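Long-range contact in putative citrate lyase, alfa subunit (Streptococcus mutans, PDB 2HJ0), which is a putative citrate lyase alpha subunit of the CitF family, built on Rossmann-like sheets of mainly parallel strands flanked by helices: residues I113-L126 / I134-H148. Numbering follows the deposited sequence.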
loop_
_atom_site.group_PDB
_atom_site.type_symbol
_atom_site.label_atom_id
_atom_site.label_comp_id
_atom_site.label_asym_id
_atom_site.label_seq_id
_atom_site.Cartn_x
_atom_site.Cartn_y
_atom_site.Cartn_z
ATOM N N ILE A 113 33.255 -8.392 4.485
ATOM C CA ILE A 113 33.242 -8.364 5.933
ATOM C C ILE A 113 34.682 -8.243 6.413
ATOM O O ILE A 113 35.012 -7.367 7.213
ATOM C CB ILE A 113 32.600 -9.657 6.508
ATOM C CG1 ILE A 113 31.121 -9.726 6.104
ATOM C CG2 ILE A 113 32.741 -9.683 8.020
ATOM C CD1 ILE A 113 30.395 -10.946 6.607
ATOM N N LYS A 114 35.543 -9.117 5.908
ATOM C CA LYS A 114 36.951 -9.104 6.282
ATOM C C LYS A 114 37.621 -7.749 6.035
ATOM O O LYS A 114 38.467 -7.319 6.825
ATOM C CB LYS A 114 37.692 -10.210 5.529
ATOM C CG LYS A 114 37.257 -11.597 5.947
ATOM C CD LYS A 114 37.976 -12.681 5.175
ATOM C CE LYS A 114 37.538 -14.058 5.662
ATOM N NZ LYS A 114 38.205 -15.151 4.897
ATOM N N ASN A 115 37.219 -7.072 4.956
ATOM C CA ASN A 115 37.786 -5.771 4.594
ATOM C C ASN A 115 37.053 -4.571 5.182
ATOM O O ASN A 115 37.293 -3.424 4.789
ATOM C CB ASN A 115 37.848 -5.631 3.073
ATOM C CG ASN A 115 38.696 -6.704 2.438
ATOM O OD1 ASN A 115 39.756 -7.050 2.970
ATOM N ND2 ASN A 115 38.247 -7.240 1.292
ATOM N N GLY A 116 36.147 -4.841 6.116
ATOM C CA GLY A 116 35.401 -3.775 6.764
ATOM C C GLY A 116 34.319 -3.074 5.961
ATOM O O GLY A 116 33.780 -2.063 6.410
ATOM N N VAL A 117 33.986 -3.584 4.780
ATOM C CA VAL A 117 32.943 -2.936 3.980
ATOM C C VAL A 117 31.589 -3.073 4.671
ATOM O O VAL A 117 30.795 -2.133 4.685
ATOM C CB VAL A 117 32.838 -3.538 2.570
ATOM C CG1 VAL A 117 31.761 -2.815 1.792
ATOM C CG2 VAL A 117 34.172 -3.410 1.849
ATOM N N VAL A 118 31.340 -4.256 5.229
ATOM C CA VAL A 118 30.116 -4.540 5.965
ATOM C C VAL A 118 30.527 -4.804 7.417
ATOM O O VAL A 118 31.388 -5.644 7.692
ATOM C CB VAL A 118 29.377 -5.782 5.394
ATOM C CG1 VAL A 118 28.071 -6.010 6.156
ATOM C CG2 VAL A 118 29.097 -5.594 3.907
ATOM N N THR A 119 29.900 -4.092 8.344
ATOM C CA THR A 119 30.238 -4.192 9.760
ATOM C C THR A 119 29.114 -4.710 10.652
ATOM O O THR A 119 29.345 -5.038 11.814
ATOM C CB THR A 119 30.672 -2.805 10.265
ATOM O OG1 THR A 119 29.682 -1.828 9.896
ATOM C CG2 THR A 119 32.001 -2.411 9.638
ATOM N N ASN A 120 27.899 -4.752 10.108
ATOM C CA ASN A 120 26.716 -5.229 10.826
ATOM C C ASN A 120 25.759 -5.895 9.849
ATOM O O ASN A 120 25.539 -5.409 8.739
ATOM C CB ASN A 120 25.994 -4.079 11.535
ATOM C CG ASN A 120 26.753 -3.572 12.736
ATOM O OD1 ASN A 120 27.845 -3.037 12.605
ATOM N ND2 ASN A 120 26.183 -3.742 13.917
ATOM N N ILE A 121 25.178 -7.004 10.282
ATOM C CA ILE A 121 24.263 -7.773 9.449
ATOM C C ILE A 121 23.012 -8.173 10.224
ATOM O O ILE A 121 23.094 -8.519 11.399
ATOM C CB ILE A 121 24.939 -9.080 8.967
ATOM C CG1 ILE A 121 26.271 -8.769 8.268
ATOM C CG2 ILE A 121 23.994 -9.846 8.050
ATOM C CD1 ILE A 121 27.072 -10.025 7.870
ATOM N N THR A 122 21.857 -8.114 9.571
ATOM C CA THR A 122 20.609 -8.559 10.192
ATOM C C THR A 122 19.760 -9.251 9.124
ATOM O O THR A 122 19.657 -8.761 7.993
ATOM C CB THR A 122 19.805 -7.396 10.833
ATOM O OG1 THR A 122 18.624 -7.931 11.442
ATOM C CG2 THR A 122 19.417 -6.336 9.798
ATOM N N SER A 123 19.205 -10.412 9.461
ATOM C CA SER A 123 18.347 -11.141 8.528
ATOM C C SER A 123 17.755 -12.407 9.118
ATOM O O SER A 123 17.881 -12.678 10.318
ATOM C CB SER A 123 19.090 -11.482 7.232
ATOM O OG SER A 123 19.986 -12.552 7.399
ATOM N N SER A 124 17.089 -13.170 8.259
ATOM C CA SER A 124 16.454 -14.406 8.672
ATOM C C SER A 124 17.505 -15.495 8.799
ATOM O O SER A 124 17.576 -16.197 9.810
ATOM C CB SER A 124 15.380 -14.805 7.652
ATOM O OG SER A 124 14.883 -16.111 7.898
ATOM N N GLY A 125 18.338 -15.624 7.774
ATOM C CA GLY A 125 19.362 -16.648 7.813
ATOM C C GLY A 125 20.643 -16.273 7.107
ATOM O O GLY A 125 20.754 -15.211 6.505
ATOM N N LEU A 126 21.625 -17.152 7.173
ATOM C CA LEU A 126 22.885 -16.864 6.526
ATOM C C LEU A 126 23.265 -18.022 5.611
ATOM O O LEU A 126 24.089 -17.864 4.712
ATOM C CB LEU A 126 23.961 -16.626 7.595
ATOM C CG LEU A 126 23.631 -15.566 8.653
ATOM C CD1 LEU A 126 24.654 -15.629 9.763
ATOM C CD2 LEU A 126 23.593 -14.185 8.022
ATOM N N ILE A 134 30.628 -16.467 9.449
ATOM C CA ILE A 134 30.188 -15.812 10.676
ATOM C C ILE A 134 30.399 -16.647 11.934
ATOM O O ILE A 134 30.693 -16.117 13.005
ATOM C CB ILE A 134 28.715 -15.438 10.597
ATOM C CG1 ILE A 134 28.537 -14.332 9.570
ATOM C CG2 ILE A 134 28.220 -14.985 11.958
ATOM C CD1 ILE A 134 29.242 -13.055 9.940
ATOM N N SER A 135 30.269 -17.956 11.790
ATOM C CA SER A 135 30.420 -18.859 12.914
ATOM C C SER A 135 31.876 -18.997 13.363
ATOM O O SER A 135 32.145 -19.453 14.470
ATOM C CB SER A 135 29.851 -20.229 12.538
ATOM O OG SER A 135 29.138 -20.811 13.614
ATOM N N GLU A 136 32.815 -18.607 12.505
ATOM C CA GLU A 136 34.218 -18.708 12.858
ATOM C C GLU A 136 34.775 -17.391 13.380
ATOM O O GLU A 136 35.977 -17.261 13.597
ATOM C CB GLU A 136 35.048 -19.196 11.669
ATOM C CG GLU A 136 35.406 -18.136 10.656
ATOM C CD GLU A 136 36.454 -18.623 9.648
ATOM O OE1 GLU A 136 36.186 -19.619 8.927
ATOM O OE2 GLU A 136 37.550 -18.008 9.578
ATOM N N GLY A 137 33.902 -16.407 13.559
ATOM C CA GLY A 137 34.342 -15.130 14.096
ATOM C C GLY A 137 34.744 -14.042 13.122
ATOM O O GLY A 137 35.335 -13.054 13.529
ATOM N N ILE A 138 34.427 -14.209 11.847
ATOM C CA ILE A 138 34.763 -13.213 10.837
ATOM C C ILE A 138 34.389 -11.782 11.233
ATOM O O ILE A 138 35.227 -10.901 11.164
ATOM C CB ILE A 138 34.074 -13.542 9.493
ATOM C CG1 ILE A 138 34.595 -14.865 8.964
ATOM C CG2 ILE A 138 34.326 -12.452 8.473
ATOM C CD1 ILE A 138 36.104 -14.920 8.901
HETATM N N MSE A 139 33.133 -11.542 11.609
HETATM C CA MSE A 139 32.701 -10.202 12.003
HETATM C C MSE A 139 33.063 -9.906 13.442
HETATM O O MSE A 139 33.167 -10.802 14.271
HETATM C CB MSE A 139 31.180 -10.027 11.887
HETATM C CG MSE A 139 30.610 -9.835 10.499
HETATM SE SE MSE A 139 29.289 -8.388 10.489
HETATM C CE MSE A 139 27.982 -9.092 11.730
ATOM N N GLU A 140 33.238 -8.626 13.727
ATOM C CA GLU A 140 33.542 -8.181 15.065
ATOM C C GLU A 140 32.219 -8.062 15.821
ATOM O O GLU A 140 32.100 -8.499 16.967
ATOM C CB GLU A 140 34.245 -6.837 15.002
ATOM C CG GLU A 140 34.552 -6.237 16.356
ATOM C CD GLU A 140 35.410 -4.989 16.255
ATOM O OE1 GLU A 140 35.584 -4.300 17.291
ATOM O OE2 GLU A 140 35.912 -4.702 15.140
ATOM N N ASN A 141 31.221 -7.475 15.171
ATOM C CA ASN A 141 29.899 -7.328 15.766
ATOM C C ASN A 141 29.065 -8.593 15.535
ATOM O O ASN A 141 29.311 -9.351 14.592
ATOM C CB ASN A 141 29.195 -6.116 15.153
ATOM C CG ASN A 141 29.562 -4.831 15.841
ATOM O OD1 ASN A 141 29.341 -3.741 15.309
ATOM N ND2 ASN A 141 30.115 -4.947 17.043
ATOM N N PRO A 142 28.079 -8.846 16.408
ATOM C CA PRO A 142 27.223 -10.033 16.267
ATOM C C PRO A 142 26.151 -9.834 15.197
ATOM O O PRO A 142 25.579 -8.746 15.073
ATOM C CB PRO A 142 26.587 -10.190 17.658
ATOM C CG PRO A 142 27.473 -9.404 18.571
ATOM C CD PRO A 142 27.879 -8.216 17.721
ATOM N N VAL A 143 25.879 -10.879 14.427
ATOM C CA VAL A 143 24.840 -10.799 13.411
ATOM C C VAL A 143 23.519 -10.797 14.170
ATOM O O VAL A 143 23.340 -11.597 15.085
ATOM C CB VAL A 143 24.870 -12.028 12.481
ATOM C CG1 VAL A 143 23.683 -11.984 11.528
ATOM C CG2 VAL A 143 26.177 -12.071 11.709
ATOM N N ILE A 144 22.606 -9.894 13.827
ATOM C CA ILE A 144 21.307 -9.855 14.508
ATOM C C ILE A 144 20.281 -10.661 13.712
ATOM O O ILE A 144 19.894 -10.281 12.609
ATOM C CB ILE A 144 20.757 -8.417 14.641
ATOM C CG1 ILE A 144 21.712 -7.555 15.474
ATOM C CG2 ILE A 144 19.373 -8.448 15.295
ATOM C CD1 ILE A 144 21.910 -8.050 16.883
ATOM N N ILE A 145 19.831 -11.778 14.252
ATOM C CA ILE A 145 18.855 -12.548 13.511
ATOM C C ILE A 145 17.461 -12.244 13.999
ATOM O O ILE A 145 17.200 -12.224 15.201
ATOM C CB ILE A 145 19.123 -14.042 13.629
ATOM C CG1 ILE A 145 20.279 -14.410 12.706
ATOM C CG2 ILE A 145 17.885 -14.829 13.258
ATOM C CD1 ILE A 145 20.839 -15.723 13.007
ATOM N N ARG A 146 16.569 -11.991 13.053
ATOM C CA ARG A 146 15.181 -11.694 13.365
ATOM C C ARG A 146 14.281 -12.553 12.474
ATOM O O ARG A 146 14.669 -12.904 11.366
ATOM C CB ARG A 146 14.882 -10.225 13.080
ATOM C CG ARG A 146 15.748 -9.213 13.794
ATOM C CD ARG A 146 15.112 -7.829 13.630
ATOM N NE ARG A 146 15.585 -6.879 14.621
ATOM C CZ ARG A 146 16.691 -6.157 14.498
ATOM N NH1 ARG A 146 17.044 -5.337 15.469
ATOM N NH2 ARG A 146 17.432 -6.227 13.400
ATOM N N SER A 147 13.082 -12.879 12.953
ATOM C CA SER A 147 12.124 -13.655 12.178
ATOM C C SER A 147 11.559 -12.715 11.111
ATOM O O SER A 147 11.767 -11.497 11.185
ATOM C CB SER A 147 10.988 -14.155 13.080
ATOM O OG SER A 147 10.186 -13.083 13.563
ATOM N N HIS A 148 10.854 -13.252 10.114
ATOM C CA HIS A 148 10.280 -12.367 9.093
ATOM C C HIS A 148 9.404 -11.307 9.771
ATOM O O HIS A 148 9.426 -10.143 9.378
ATOM C CB HIS A 148 9.457 -13.149 8.061
ATOM C CG HIS A 148 10.277 -14.072 7.219
ATOM N ND1 HIS A 148 11.534 -13.737 6.761
ATOM C CD2 HIS A 148 10.021 -15.314 6.744
ATOM C CE1 HIS A 148 12.017 -14.736 6.043
ATOM N NE2 HIS A 148 11.119 -15.705 6.018
#
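The backbones of I121, S123, I144 and R146 stitch the two segments together with three hydrogen bonds. I144 N gives the straightest of them to I121 O (2.8 Å, 161° at the hydrogen), S123 N donates to I144 O, and R146 N reaches S123 O at 3.1 Å from above the carbonyl plane. I144 O also accepts T122 OG1 at 2.9 Å, so two donors grip one carbonyl oxygen. With chi1 at -178°, the T122 hydroxyl is swung away from its own backbone N and directed at this oxygen and at R146. At the edge of the R146 guanidinium, NH2 makes a weak, bent bond to the same OG1 (2.9 Å), while NE forms a salt bridge with E498 on strand 493-498, which flanks 143-145 in the sheet.

Strands 118-123 and 143-145 run parallel, their axes 15° apart, as the two neighbouring strands of a beta-alpha-beta unit whose connecting helix is 127-135, consistent with the repeating element of a mainly parallel, Rossmann-like sheet. Beyond the strand ends, S124 OG lies oblique to the H148 ring, 3.7 Å from its CE1, and is hydrogen-bonded to G398 N; the H148 side chain borders a bound citric acid.

On the face carrying I121 and V143, toward helix 127-135, L126 sends CD1 to I134 CG1 and CD2 to V143 CG1, which also meets I121 CB. Selenomethionine M139, bent at chi2 and chi3, brings SE to I121 CG1 (3.8 Å), the two side chains crossing at a slant, and to T119 O (3.6 Å), while its CG meets I113 CG2. I113 CG2 also packs against I138 CG2, the side chains crossing at about a right angle, and I113 CD1 turns to I134 CD1. The extended K114 chain lays CE against I138 CD1 (3.6 Å).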